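Local coordinates for protein lantibiotic dehydratase (Microbispora corallina, PDB 5EHK) that probably dehydrates serine and threonine residues of the precursor peptide of the lantibiotic NAI-107, in a reaction that depends on aminoacyl-tRNA, at residues D609-G614 with L622-T627; H561-V566 with R799-R804; E411-R416 with V613-E618. All coordinates share one frame; numbering follows the deposited sequence.

Contact 1: residues D609-G614 with L622-T627; sequences DELGVG and LVHLPT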
ATOM      1  N   ASP A 609     -14.160 -30.330 -11.993  1.00 17.08           N
ATOM      2  CA  ASP A 609     -14.806 -30.489 -10.691  1.00 15.05           C
ATOM      3  C   ASP A 609     -14.167 -31.570  -9.840  1.00 15.78           C
ATOM      4  O   ASP A 609     -14.620 -31.821  -8.735  1.00 14.38           O
ATOM      5  CB  ASP A 609     -16.326 -30.712 -10.802  1.00 15.92           C
ATOM      6  CG  ASP A 609     -16.710 -31.974 -11.601  1.00 31.52           C
ATOM      7  OD1 ASP A 609     -15.906 -32.943 -11.720  1.00 26.05           O
ATOM      8  OD2 ASP A 609     -17.856 -31.989 -12.115  1.00 37.95           O
ATOM      9  N   GLU A 610     -13.127 -32.217 -10.359  1.00 15.90           N
ATOM     10  CA  GLU A 610     -12.407 -33.215  -9.582  1.00 14.57           C
ATOM     11  C   GLU A 610     -11.177 -32.619  -8.924  1.00 15.45           C
ATOM     12  O   GLU A 610     -10.440 -33.319  -8.221  1.00 17.24           O
ATOM     13  CB  GLU A 610     -11.995 -34.401 -10.437  1.00 14.86           C
ATOM     14  CG  GLU A 610     -13.132 -35.158 -11.081  1.00 20.10           C
ATOM     15  CD  GLU A 610     -12.652 -36.443 -11.787  1.00 30.26           C
ATOM     16  OE1 GLU A 610     -11.437 -36.791 -11.673  1.00 25.60           O
ATOM     17  OE2 GLU A 610     -13.490 -37.097 -12.459  1.00 25.31           O
ATOM     18  N   LEU A 611     -10.956 -31.328  -9.156  1.00 12.43           N
ATOM     19  CA  LEU A 611      -9.743 -30.671  -8.707  1.00 10.82           C
ATOM     20  C   LEU A 611      -9.905 -29.901  -7.383  1.00 11.31           C
ATOM     21  O   LEU A 611     -10.936 -29.312  -7.131  1.00 11.47           O
ATOM     22  CB  LEU A 611      -9.221 -29.774  -9.824  1.00 10.47           C
ATOM     23  CG  LEU A 611      -8.857 -30.556 -11.086  1.00 15.76           C
ATOM     24  CD1 LEU A 611      -8.274 -29.661 -12.196  1.00 10.40           C
ATOM     25  CD2 LEU A 611      -7.869 -31.670 -10.707  1.00 12.28           C
ATOM     26  N   GLY A 612      -8.868 -29.915  -6.550  1.00 11.58           N
ATOM     27  CA  GLY A 612      -8.859 -29.207  -5.284  1.00  8.58           C
ATOM     28  C   GLY A 612      -7.561 -28.438  -5.070  1.00 11.57           C
ATOM     29  O   GLY A 612      -6.592 -28.589  -5.827  1.00 13.70           O
ATOM     30  N   VAL A 613      -7.548 -27.550  -4.085  1.00  9.00           N
ATOM     31  CA  VAL A 613      -6.354 -26.775  -3.799  1.00  7.89           C
ATOM     32  C   VAL A 613      -6.029 -26.920  -2.306  1.00 10.60           C
ATOM     33  O   VAL A 613      -6.915 -26.770  -1.458  1.00 10.74           O
ATOM     34  CB  VAL A 613      -6.541 -25.292  -4.179  1.00  8.44           C
ATOM     35  CG1 VAL A 613      -5.221 -24.544  -4.096  1.00 10.89           C
ATOM     36  CG2 VAL A 613      -7.123 -25.147  -5.572  1.00  6.59           C
ATOM     37  N   GLY A 614      -4.770 -27.231  -2.004  1.00 10.52           N
ATOM     38  CA  GLY A 614      -4.269 -27.406  -0.653  1.00  7.23           C
ATOM     39  C   GLY A 614      -3.079 -26.457  -0.521  1.00 11.38           C
ATOM     40  O   GLY A 614      -2.712 -25.775  -1.480  1.00 10.57           O
ATOM     41  N   LEU A 622      -2.299 -27.872  -6.556  1.00 11.05           N
ATOM     42  CA  LEU A 622      -3.457 -28.497  -7.187  1.00 14.12           C
ATOM     43  C   LEU A 622      -3.498 -29.994  -6.875  1.00 12.17           C
ATOM     44  O   LEU A 622      -2.476 -30.666  -6.946  1.00 10.29           O
ATOM     45  CB  LEU A 622      -3.353 -28.307  -8.689  1.00 12.46           C
ATOM     46  CG  LEU A 622      -4.597 -28.657  -9.461  1.00  9.22           C
ATOM     47  CD1 LEU A 622      -5.745 -27.795  -8.944  1.00 11.89           C
ATOM     48  CD2 LEU A 622      -4.277 -28.350 -10.871  1.00 10.39           C
ATOM     49  N   VAL A 623      -4.668 -30.502  -6.512  1.00 10.24           N
ATOM     50  CA  VAL A 623      -4.796 -31.897  -6.106  1.00 13.22           C
ATOM     51  C   VAL A 623      -5.946 -32.545  -6.834  1.00 13.50           C
ATOM     52  O   VAL A 623      -7.031 -31.978  -6.881  1.00 14.44           O
ATOM     53  CB  VAL A 623      -5.011 -32.036  -4.584  1.00 11.64           C
ATOM     54  CG1 VAL A 623      -5.254 -33.467  -4.208  1.00 13.17           C
ATOM     55  CG2 VAL A 623      -3.809 -31.542  -3.868  1.00 13.43           C
ATOM     56  N   HIS A 624      -5.721 -33.728  -7.407  1.00 14.14           N
ATOM     57  CA  HIS A 624      -6.830 -34.495  -7.967  1.00 14.41           C
ATOM     58  C   HIS A 624      -7.433 -35.236  -6.803  1.00 20.16           C
ATOM     59  O   HIS A 624      -6.849 -36.190  -6.275  1.00 19.41           O
ATOM     60  CB  HIS A 624      -6.388 -35.451  -9.070  1.00 15.69           C
ATOM     61  CG  HIS A 624      -7.502 -36.264  -9.658  1.00 19.53           C
ATOM     62  ND1 HIS A 624      -7.649 -37.615  -9.416  1.00 18.34           N
ATOM     63  CD2 HIS A 624      -8.519 -35.917 -10.485  1.00 20.31           C
ATOM     64  CE1 HIS A 624      -8.710 -38.061 -10.065  1.00 18.45           C
ATOM     65  NE2 HIS A 624      -9.260 -37.052 -10.720  1.00 16.25           N
ATOM     66  N   LEU A 625      -8.591 -34.738  -6.376  1.00 22.45           N
ATOM     67  CA  LEU A 625      -9.259 -35.217  -5.167  1.00 22.36           C
ATOM     68  C   LEU A 625      -9.542 -36.733  -5.139  1.00 22.82           C
ATOM     69  O   LEU A 625      -9.250 -37.378  -4.138  1.00 26.61           O
ATOM     70  CB  LEU A 625     -10.533 -34.399  -4.889  1.00 16.79           C
ATOM     71  CG  LEU A 625     -10.244 -32.964  -4.485  1.00 14.20           C
ATOM     72  CD1 LEU A 625     -11.487 -32.102  -4.427  1.00  6.54           C
ATOM     73  CD2 LEU A 625      -9.518 -32.981  -3.159  1.00 14.98           C
ATOM     74  N   PRO A 626     -10.064 -37.312  -6.238  1.00 21.16           N
ATOM     75  CA  PRO A 626     -10.330 -38.750  -6.144  1.00 22.02           C
ATOM     76  C   PRO A 626      -9.122 -39.622  -5.812  1.00 23.19           C
ATOM     77  O   PRO A 626      -9.334 -40.674  -5.210  1.00 24.58           O
ATOM     78  CB  PRO A 626     -10.852 -39.094  -7.543  1.00 19.96           C
ATOM     79  CG  PRO A 626     -11.533 -37.824  -7.986  1.00 17.89           C
ATOM     80  CD  PRO A 626     -10.637 -36.734  -7.471  1.00 18.07           C
ATOM     81  N   THR A 627      -7.905 -39.202  -6.169  1.00 24.42           N
ATOM     82  CA  THR A 627      -6.747 -40.096  -6.084  1.00 20.32           C
ATOM     83  C   THR A 627      -5.635 -39.660  -5.137  1.00 24.69           C
ATOM     84  O   THR A 627      -4.754 -40.443  -4.816  1.00 32.34           O
ATOM     85  CB  THR A 627      -6.143 -40.365  -7.465  1.00 22.63           C
ATOM     86  OG1 THR A 627      -5.648 -39.141  -8.017  1.00 25.37           O
ATOM     87  CG2 THR A 627      -7.198 -40.953  -8.411  1.00 24.52           C
TER

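Contact 2: residues H561-V566 with R799-R804; sequences HIQDAV and RPPHIR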
ATOM      1  N   HIS A 561       7.804 -31.070 -11.172  1.00 17.32           N
ATOM      2  CA  HIS A 561       8.587 -30.656  -9.998  1.00 13.96           C
ATOM      3  C   HIS A 561       8.013 -31.185  -8.693  1.00 12.76           C
ATOM      4  O   HIS A 561       8.608 -31.018  -7.631  1.00 12.56           O
ATOM      5  CB  HIS A 561       8.691 -29.137  -9.950  1.00 11.49           C
ATOM      6  CG  HIS A 561       7.362 -28.458  -9.910  1.00 15.24           C
ATOM      7  ND1 HIS A 561       6.423 -28.597 -10.914  1.00 16.24           N
ATOM      8  CD2 HIS A 561       6.799 -27.661  -8.975  1.00 13.12           C
ATOM      9  CE1 HIS A 561       5.342 -27.906 -10.601  1.00 12.04           C
ATOM     10  NE2 HIS A 561       5.548 -27.323  -9.432  1.00 14.29           N
ATOM     11  N   ILE A 562       6.840 -31.804  -8.785  1.00 12.32           N
ATOM     12  CA  ILE A 562       6.219 -32.496  -7.661  1.00 12.75           C
ATOM     13  C   ILE A 562       6.224 -33.987  -7.936  1.00 14.62           C
ATOM     14  O   ILE A 562       5.811 -34.419  -9.014  1.00 18.85           O
ATOM     15  CB  ILE A 562       4.762 -32.055  -7.454  1.00 14.38           C
ATOM     16  CG1 ILE A 562       4.645 -30.516  -7.371  1.00 12.93           C
ATOM     17  CG2 ILE A 562       4.160 -32.777  -6.259  1.00 12.94           C
ATOM     18  CD1 ILE A 562       5.572 -29.872  -6.411  1.00 12.89           C
ATOM     19  N   GLN A 563       6.694 -34.778  -6.975  1.00 18.39           N
ATOM     20  CA  GLN A 563       6.776 -36.231  -7.151  1.00 17.87           C
ATOM     21  C   GLN A 563       5.412 -36.827  -7.343  1.00 15.61           C
ATOM     22  O   GLN A 563       4.468 -36.475  -6.639  1.00 14.30           O
ATOM     23  CB  GLN A 563       7.458 -36.886  -5.954  1.00 12.16           C
ATOM     24  CG  GLN A 563       8.918 -36.542  -5.917  1.00 17.00           C
ATOM     25  CD  GLN A 563       9.505 -36.555  -4.529  1.00 16.85           C
ATOM     26  OE1 GLN A 563       9.005 -37.237  -3.626  1.00 16.79           O
ATOM     27  NE2 GLN A 563      10.568 -35.778  -4.343  1.00 14.71           N
ATOM     28  N   ASP A 564       5.333 -37.711  -8.329  1.00 16.58           N
ATOM     29  CA  ASP A 564       4.142 -38.495  -8.602  1.00 14.35           C
ATOM     30  C   ASP A 564       2.993 -37.686  -9.196  1.00 16.78           C
ATOM     31  O   ASP A 564       1.871 -38.178  -9.352  1.00 16.33           O
ATOM     32  CB  ASP A 564       3.686 -39.216  -7.353  1.00 14.58           C
ATOM     33  CG  ASP A 564       2.852 -40.409  -7.674  1.00 22.60           C
ATOM     34  OD1 ASP A 564       3.091 -41.026  -8.756  1.00 18.68           O
ATOM     35  OD2 ASP A 564       1.973 -40.718  -6.842  1.00 20.20           O
ATOM     36  N   ALA A 565       3.293 -36.454  -9.569  1.00 14.17           N
ATOM     37  CA  ALA A 565       2.285 -35.576 -10.095  1.00 11.29           C
ATOM     38  C   ALA A 565       1.743 -36.078 -11.429  1.00 11.74           C
ATOM     39  O   ALA A 565       2.457 -36.682 -12.221  1.00 10.86           O
ATOM     40  CB  ALA A 565       2.867 -34.197 -10.248  1.00 11.81           C
ATOM     41  N   VAL A 566       0.470 -35.802 -11.665  1.00 12.04           N
ATOM     42  CA  VAL A 566      -0.145 -36.012 -12.955  1.00 11.60           C
ATOM     43  C   VAL A 566       0.044 -34.755 -13.766  1.00 14.05           C
ATOM     44  O   VAL A 566      -0.270 -33.681 -13.286  1.00 14.39           O
ATOM     45  CB  VAL A 566      -1.650 -36.191 -12.807  1.00 12.66           C
ATOM     46  CG1 VAL A 566      -2.291 -36.356 -14.176  1.00 13.81           C
ATOM     47  CG2 VAL A 566      -1.966 -37.370 -11.881  1.00 12.80           C
ATOM     48  N   ARG A 799      10.374 -32.023  -5.153  1.00 19.49           N
ATOM     49  CA  ARG A 799       9.416 -31.892  -4.069  1.00 19.58           C
ATOM     50  C   ARG A 799       8.437 -33.059  -3.913  1.00 17.77           C
ATOM     51  O   ARG A 799       7.828 -33.537  -4.882  1.00 13.81           O
ATOM     52  CB  ARG A 799       8.643 -30.575  -4.215  1.00 23.09           C
ATOM     53  CG  ARG A 799       9.428 -29.369  -3.800  1.00 20.47           C
ATOM     54  CD  ARG A 799       8.608 -28.121  -3.997  1.00 26.31           C
ATOM     55  NE  ARG A 799       9.334 -26.942  -3.546  1.00 24.35           N
ATOM     56  CZ  ARG A 799      10.100 -26.219  -4.339  1.00 24.54           C
ATOM     57  NH1 ARG A 799      10.215 -26.560  -5.610  1.00 29.42           N
ATOM     58  NH2 ARG A 799      10.740 -25.158  -3.873  1.00 28.87           N
ATOM     59  N   PRO A 800       8.268 -33.503  -2.670  1.00 18.05           N
ATOM     60  CA  PRO A 800       7.270 -34.514  -2.311  1.00 19.31           C
ATOM     61  C   PRO A 800       5.913 -33.914  -2.560  1.00 19.42           C
ATOM     62  O   PRO A 800       5.812 -32.689  -2.473  1.00 25.03           O
ATOM     63  CB  PRO A 800       7.448 -34.666  -0.802  1.00 15.60           C
ATOM     64  CG  PRO A 800       8.745 -33.984  -0.480  1.00 20.45           C
ATOM     65  CD  PRO A 800       8.937 -32.926  -1.497  1.00 17.12           C
ATOM     66  N   PRO A 801       4.892 -34.736  -2.848  1.00 16.85           N
ATOM     67  CA  PRO A 801       3.541 -34.170  -2.908  1.00 17.99           C
ATOM     68  C   PRO A 801       3.092 -33.740  -1.551  1.00 20.51           C
ATOM     69  O   PRO A 801       3.651 -34.129  -0.533  1.00 20.22           O
ATOM     70  CB  PRO A 801       2.669 -35.351  -3.354  1.00 24.41           C
ATOM     71  CG  PRO A 801       3.432 -36.546  -2.995  1.00 21.68           C
ATOM     72  CD  PRO A 801       4.898 -36.164  -3.187  1.00 18.90           C
ATOM     73  N   HIS A 802       2.065 -32.914  -1.542  1.00 28.67           N
ATOM     74  CA  HIS A 802       1.446 -32.517  -0.303  1.00 34.38           C
ATOM     75  C   HIS A 802       0.048 -32.971  -0.429  1.00 35.23           C
ATOM     76  O   HIS A 802      -0.782 -32.245  -0.969  1.00 35.86           O
ATOM     77  CB  HIS A 802       1.420 -31.003  -0.162  1.00 36.60           C
ATOM     78  CG  HIS A 802       0.614 -30.537   1.008  1.00 43.42           C
ATOM     79  ND1 HIS A 802      -0.700 -30.136   0.889  1.00 37.93           N
ATOM     80  CD2 HIS A 802       0.923 -30.440   2.323  1.00 43.41           C
ATOM     81  CE1 HIS A 802      -1.160 -29.790   2.078  1.00 34.75           C
ATOM     82  NE2 HIS A 802      -0.194 -29.961   2.964  1.00 45.89           N
ATOM     83  N   ILE A 803      -0.217 -34.186   0.018  1.00 36.00           N
ATOM     84  CA  ILE A 803      -1.570 -34.700  -0.108  1.00 45.62           C
ATOM     85  C   ILE A 803      -2.222 -34.924   1.251  1.00 46.17           C
ATOM     86  O   ILE A 803      -1.827 -35.802   2.022  1.00 46.19           O
ATOM     87  CB  ILE A 803      -1.612 -36.007  -0.915  1.00 43.69           C
ATOM     88  CG1 ILE A 803      -0.837 -35.849  -2.219  1.00 33.27           C
ATOM     89  CG2 ILE A 803      -3.049 -36.418  -1.149  1.00 37.99           C
ATOM     90  CD1 ILE A 803      -1.375 -34.775  -3.083  1.00 29.72           C
ATOM     91  N   ARG A 804      -3.234 -34.119   1.532  1.00 50.95           N
ATOM     92  CA  ARG A 804      -3.998 -34.221   2.768  1.00 54.39           C
ATOM     93  C   ARG A 804      -5.385 -33.742   2.407  1.00 41.34           C
ATOM     94  O   ARG A 804      -6.094 -33.181   3.229  1.00 41.90           O
ATOM     95  CB  ARG A 804      -3.367 -33.353   3.866  1.00 49.03           C
ATOM     96  CG  ARG A 804      -2.062 -33.947   4.371  1.00 54.69           C
ATOM     97  CD  ARG A 804      -1.146 -32.919   4.945  1.00 43.88           C
ATOM     98  NE  ARG A 804       0.228 -33.401   4.890  1.00 46.79           N
ATOM     99  CZ  ARG A 804       1.266 -32.690   5.312  1.00 65.13           C
ATOM    100  NH1 ARG A 804       1.059 -31.477   5.828  1.00 63.17           N
ATOM    101  NH2 ARG A 804       2.501 -33.184   5.223  1.00 64.14           N
TER
HETATM  102  O   HOH W   1      10.248 -28.736  -6.658  1.00 19.80           O

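Contact 3: residues E411-R416 with V613-E618; sequences EAFLER and VGANLE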
ATOM      1  N   GLU A 411      -1.163 -16.789   1.211  1.00 16.52           N
ATOM      2  CA  GLU A 411      -1.195 -16.403   2.621  1.00 13.68           C
ATOM      3  C   GLU A 411      -2.633 -16.417   3.107  1.00 12.37           C
ATOM      4  O   GLU A 411      -2.921 -16.881   4.201  1.00 11.81           O
ATOM      5  CB  GLU A 411      -0.620 -15.008   2.848  1.00 15.02           C
ATOM      6  CG  GLU A 411       0.885 -14.861   2.727  1.00 22.03           C
ATOM      7  CD  GLU A 411       1.324 -13.388   2.838  1.00 41.14           C
ATOM      8  OE1 GLU A 411       1.029 -12.767   3.891  1.00 44.92           O
ATOM      9  OE2 GLU A 411       1.912 -12.841   1.861  1.00 36.44           O
ATOM     10  N   ALA A 412      -3.525 -15.864   2.296  1.00 11.11           N
ATOM     11  CA  ALA A 412      -4.927 -15.795   2.648  1.00 10.32           C
ATOM     12  C   ALA A 412      -5.444 -17.215   2.895  1.00 15.07           C
ATOM     13  O   ALA A 412      -6.094 -17.490   3.920  1.00 11.98           O
ATOM     14  CB  ALA A 412      -5.702 -15.106   1.541  1.00  8.50           C
ATOM     15  N   PHE A 413      -5.099 -18.114   1.960  1.00 12.53           N
ATOM     16  CA  PHE A 413      -5.498 -19.511   1.993  1.00 10.25           C
ATOM     17  C   PHE A 413      -5.036 -20.158   3.314  1.00 11.25           C
ATOM     18  O   PHE A 413      -5.830 -20.767   4.042  1.00  8.12           O
ATOM     19  CB  PHE A 413      -4.931 -20.245   0.772  1.00  8.34           C
ATOM     20  CG  PHE A 413      -5.520 -21.604   0.548  1.00  7.15           C
ATOM     21  CD1 PHE A 413      -6.436 -21.815  -0.456  1.00  8.07           C
ATOM     22  CD2 PHE A 413      -5.162 -22.681   1.358  1.00  8.59           C
ATOM     23  CE1 PHE A 413      -6.982 -23.097  -0.664  1.00 11.88           C
ATOM     24  CE2 PHE A 413      -5.704 -23.951   1.169  1.00  8.04           C
ATOM     25  CZ  PHE A 413      -6.619 -24.161   0.167  1.00  9.71           C
ATOM     26  N   LEU A 414      -3.746 -20.029   3.606  1.00 11.86           N
ATOM     27  CA  LEU A 414      -3.198 -20.511   4.884  1.00 15.93           C
ATOM     28  C   LEU A 414      -3.986 -19.999   6.085  1.00 12.69           C
ATOM     29  O   LEU A 414      -4.231 -20.734   7.028  1.00 17.04           O
ATOM     30  CB  LEU A 414      -1.735 -20.088   5.036  1.00  9.92           C
ATOM     31  CG  LEU A 414      -0.786 -20.995   4.272  1.00 13.01           C
ATOM     32  CD1 LEU A 414       0.650 -20.504   4.338  1.00 10.96           C
ATOM     33  CD2 LEU A 414      -0.941 -22.441   4.804  1.00 12.98           C
ATOM     34  N   GLU A 415      -4.373 -18.735   6.039  1.00 11.04           N
ATOM     35  CA  GLU A 415      -5.066 -18.093   7.137  1.00 13.86           C
ATOM     36  C   GLU A 415      -6.466 -18.687   7.343  1.00 14.38           C
ATOM     37  O   GLU A 415      -6.884 -18.951   8.472  1.00 12.34           O
ATOM     38  CB  GLU A 415      -5.120 -16.570   6.884  1.00 19.67           C
ATOM     39  CG  GLU A 415      -5.982 -15.753   7.833  1.00 26.23           C
ATOM     40  CD  GLU A 415      -5.205 -15.290   9.066  1.00 52.98           C
ATOM     41  OE1 GLU A 415      -4.238 -15.993   9.460  1.00 47.25           O
ATOM     42  OE2 GLU A 415      -5.567 -14.230   9.643  1.00 61.25           O
ATOM     43  N   ARG A 416      -7.182 -18.926   6.245  1.00 14.25           N
ATOM     44  CA  ARG A 416      -8.553 -19.424   6.346  1.00 11.11           C
ATOM     45  C   ARG A 416      -8.686 -20.939   6.480  1.00 13.44           C
ATOM     46  O   ARG A 416      -9.583 -21.428   7.154  1.00 20.00           O
ATOM     47  CB  ARG A 416      -9.379 -18.960   5.162  1.00  7.82           C
ATOM     48  CG  ARG A 416     -10.680 -19.682   5.043  1.00  7.09           C
ATOM     49  CD  ARG A 416     -11.625 -18.908   4.158  1.00  9.13           C
ATOM     50  NE  ARG A 416     -12.959 -19.500   4.144  1.00 11.09           N
ATOM     51  CZ  ARG A 416     -13.985 -18.946   3.516  1.00 15.17           C
ATOM     52  NH1 ARG A 416     -13.783 -17.807   2.855  1.00 12.57           N
ATOM     53  NH2 ARG A 416     -15.184 -19.530   3.517  1.00 10.17           N
ATOM     54  N   VAL A 613      -7.548 -27.550  -4.085  1.00  9.00           N
ATOM     55  CA  VAL A 613      -6.354 -26.775  -3.799  1.00  7.89           C
ATOM     56  C   VAL A 613      -6.029 -26.920  -2.306  1.00 10.60           C
ATOM     57  O   VAL A 613      -6.915 -26.770  -1.458  1.00 10.74           O
ATOM     58  CB  VAL A 613      -6.541 -25.292  -4.179  1.00  8.44           C
ATOM     59  CG1 VAL A 613      -5.221 -24.544  -4.096  1.00 10.89           C
ATOM     60  CG2 VAL A 613      -7.123 -25.147  -5.572  1.00  6.59           C
ATOM     61  N   GLY A 614      -4.770 -27.231  -2.004  1.00 10.52           N
ATOM     62  CA  GLY A 614      -4.269 -27.406  -0.653  1.00  7.23           C
ATOM     63  C   GLY A 614      -3.079 -26.457  -0.521  1.00 11.38           C
ATOM     64  O   GLY A 614      -2.712 -25.775  -1.480  1.00 10.57           O
ATOM     65  N   ALA A 615      -2.463 -26.405   0.651  1.00 12.29           N
ATOM     66  CA  ALA A 615      -1.361 -25.488   0.879  1.00 10.18           C
ATOM     67  C   ALA A 615      -0.398 -25.976   1.960  1.00 15.73           C
ATOM     68  O   ALA A 615      -0.797 -26.663   2.891  1.00 15.50           O
ATOM     69  CB  ALA A 615      -1.902 -24.143   1.250  1.00  7.83           C
ATOM     70  N   ASN A 616       0.883 -25.659   1.801  1.00 15.91           N
ATOM     71  CA  ASN A 616       1.848 -25.765   2.903  1.00 15.03           C
ATOM     72  C   ASN A 616       2.502 -24.401   3.073  1.00 13.85           C
ATOM     73  O   ASN A 616       2.103 -23.446   2.409  1.00 11.97           O
ATOM     74  CB  ASN A 616       2.890 -26.875   2.668  1.00 13.90           C
ATOM     75  CG  ASN A 616       3.741 -26.652   1.419  1.00 14.30           C
ATOM     76  OD1 ASN A 616       4.015 -25.521   1.002  1.00 15.74           O
ATOM     77  ND2 ASN A 616       4.126 -27.750   0.790  1.00 16.70           N
ATOM     78  N   LEU A 617       3.520 -24.308   3.924  1.00 15.22           N
ATOM     79  CA  LEU A 617       4.102 -23.008   4.230  1.00 16.92           C
ATOM     80  C   LEU A 617       4.659 -22.289   3.009  1.00 19.71           C
ATOM     81  O   LEU A 617       4.696 -21.060   2.981  1.00 18.45           O
ATOM     82  CB  LEU A 617       5.152 -23.099   5.325  1.00 15.44           C
ATOM     83  CG  LEU A 617       4.509 -23.317   6.691  1.00 21.51           C
ATOM     84  CD1 LEU A 617       4.349 -24.804   6.996  1.00 29.82           C
ATOM     85  CD2 LEU A 617       5.300 -22.633   7.777  1.00 22.39           C
ATOM     86  N   GLU A 618       5.030 -23.048   1.985  1.00 17.85           N
ATOM     87  CA  GLU A 618       5.709 -22.487   0.825  1.00 16.29           C
ATOM     88  C   GLU A 618       4.841 -22.223  -0.416  1.00 17.44           C
ATOM     89  O   GLU A 618       4.998 -21.193  -1.064  1.00 23.04           O
ATOM     90  CB  GLU A 618       6.864 -23.412   0.451  1.00 25.08           C
ATOM     91  CG  GLU A 618       7.205 -23.458  -1.040  1.00 32.06           C
ATOM     92  CD  GLU A 618       8.386 -24.387  -1.325  1.00 42.37           C
ATOM     93  OE1 GLU A 618       9.548 -23.905  -1.257  1.00 45.85           O
ATOM     94  OE2 GLU A 618       8.145 -25.596  -1.588  1.00 38.43           O
TER

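Contact 1: residues D609-G614 with L622-T627
Val-623 O is gripped twice: by an N-H bond from Gly-612, with Gly-612 N 2.8 Å from Val-623 O and in the carbonyl plane, and by a CA-H...O contact from Leu-611. Gly-612 O is held by the matching pair, Val-623 N, also at 2.8 Å but above the carbonyl plane, and the CA-H of Leu-622. Gly-612 and Val-623 are thus a hydrogen-bonded antiparallel pair, followed on either side by the non-hydrogen-bonded pairs Leu-611 with His-624 and Val-613 with Leu-622. This is the ladder of the beta hairpin of strands 611-615 and 620-624. Past its open end Leu-625 N donates to Glu-610 O (3.0 Å), nearly along the C=O axis.

The extended side chain of Glu-610 runs alongside His-624, and OE1 receives the ring's NE2-H close to the ring plane, the carboxylate turned 48° from the ring. ND1 of His-624 pairs with Thr-627 OG1 at 2.9 Å, so both ring nitrogens are held and the ring's rotation is fixed. Pro-626 CD lies over the centre of one ring face. Leu-611 CB meets Leu-622 CD1 at 4.1 Å on the sheet face shared with His-624, where Leu-652 and Val-631 pack against both leucines.

Contact 2: residues H561-V566 with R799-R804
Neither segment forms helix or sheet here beyond the first residue of a strand at Val-566, yet the backbones are joined by a single bridge between Ile-562 and Arg-799. Gln-563 N donates to Arg-799 O at 2.7 Å, almost along the C=O axis and fairly straight (166° at the hydrogen). On the other side of the bridge Arg-799 N reaches His-561 O at 3.2 Å, from above the carbonyl plane. A type II turn from Ile-562 to Ala-565 then bends the 561-566 segment away, with Asp-564 at a positive phi of 72°.

Ile-562 uses two branches: CD1 lies 3.8 Å from Arg-799 CB, while CG2, anti to the backbone N, rests 3.7 Å from Pro-801 CA. The extended Gln-563 lies along the Arg-799 to Pro-800 peptide, with OE1 3.5 Å from Pro-800 CA and NE2 hydrogen-bonded to Ala-797 O. Its CB touches Pro-801 CD at 3.8 Å. Arg-799, extended from CG to NE, sends NH1 through a water to His-561 O, giving that oxygen a second donor; NE and NH2 form salt bridges with Glu-618 and Asp-496.

The contact sits where the chain leaving helix 545-556 enters strand 566-572, with the 799-804 segment, from the long connection between strands 785-792 and 819-824, laid beside it; Ile-562 and His-561 also pack on strand 629-634.

Contact 3: residues E411-R416 with V613-E618
Phe-413, Leu-414 and Ala-615 carry this crossing, in which the helix passes over the strand nearly at a right angle (85°), their axes 8.9 Å apart at the closest. Phe-413, with CG anti to the backbone N (chi1 -167°), drives its ring down at the strand. The ring edge comes first: CZ lies 3.1 Å from Val-613 O, close to the ring plane. Beside it, CE1 meets Val-613 CG1 at 4.1 Å. The opposite flank of the ring rests obliquely on Ala-615, with CD2 3.6 Å from Ala-615 CB.

That same methyl is shared by Leu-414, whose CD2 stands 4.1 Å from Ala-615 CB. Leu-414 begins turned aside from the strand, but its branched end swings back, and CD1 comes within 3.8 Å of Asn-616 O. No hydrogen bond links the two segments, which meet through ring and methyl carbons packed on Ala-615 and on backbone carbonyls; just outside, His-410 of the same helix adds a polar tie to Asn-616 O. Asn-616 OD1 accepts from Glu-618 N (2.8 Å), an Asx turn that bends the chain away.

Helix 407-417 thereby lies over the Val-613 and Ala-615 end of strand 611-615, between strands 423-424 and 620-624 of a mixed sheet; Leu-620 and Leu-428 also pack against Phe-413.

In the fold
Contacts 1 and 3 use overlapping parts of strand 611-615, sharing Val-613 and Gly-614; their centres are about 15 Å apart. Contact 1 pairs the strand with its hairpin partner, contact 3 lays a helix on it. Contact 2 touches both through its 799-804 segment, part of the long connection after strand 785-792. Its centre lies about 12 Å from that of contact 1, where Ile-803 CD1 packs on Val-623 CG2 at 4.1 Å. Toward contact 3, about 16 Å between centres, Arg-799 NE makes a salt bridge with Glu-618 OE2 (2.7 Å), and His-802 CE1 comes 3.3 Å from Ala-615 O. The 799-804 segment thus touches the hairpin at Val-623 on one strand and at Ala-615 to Glu-618, where the other strand runs into the turn.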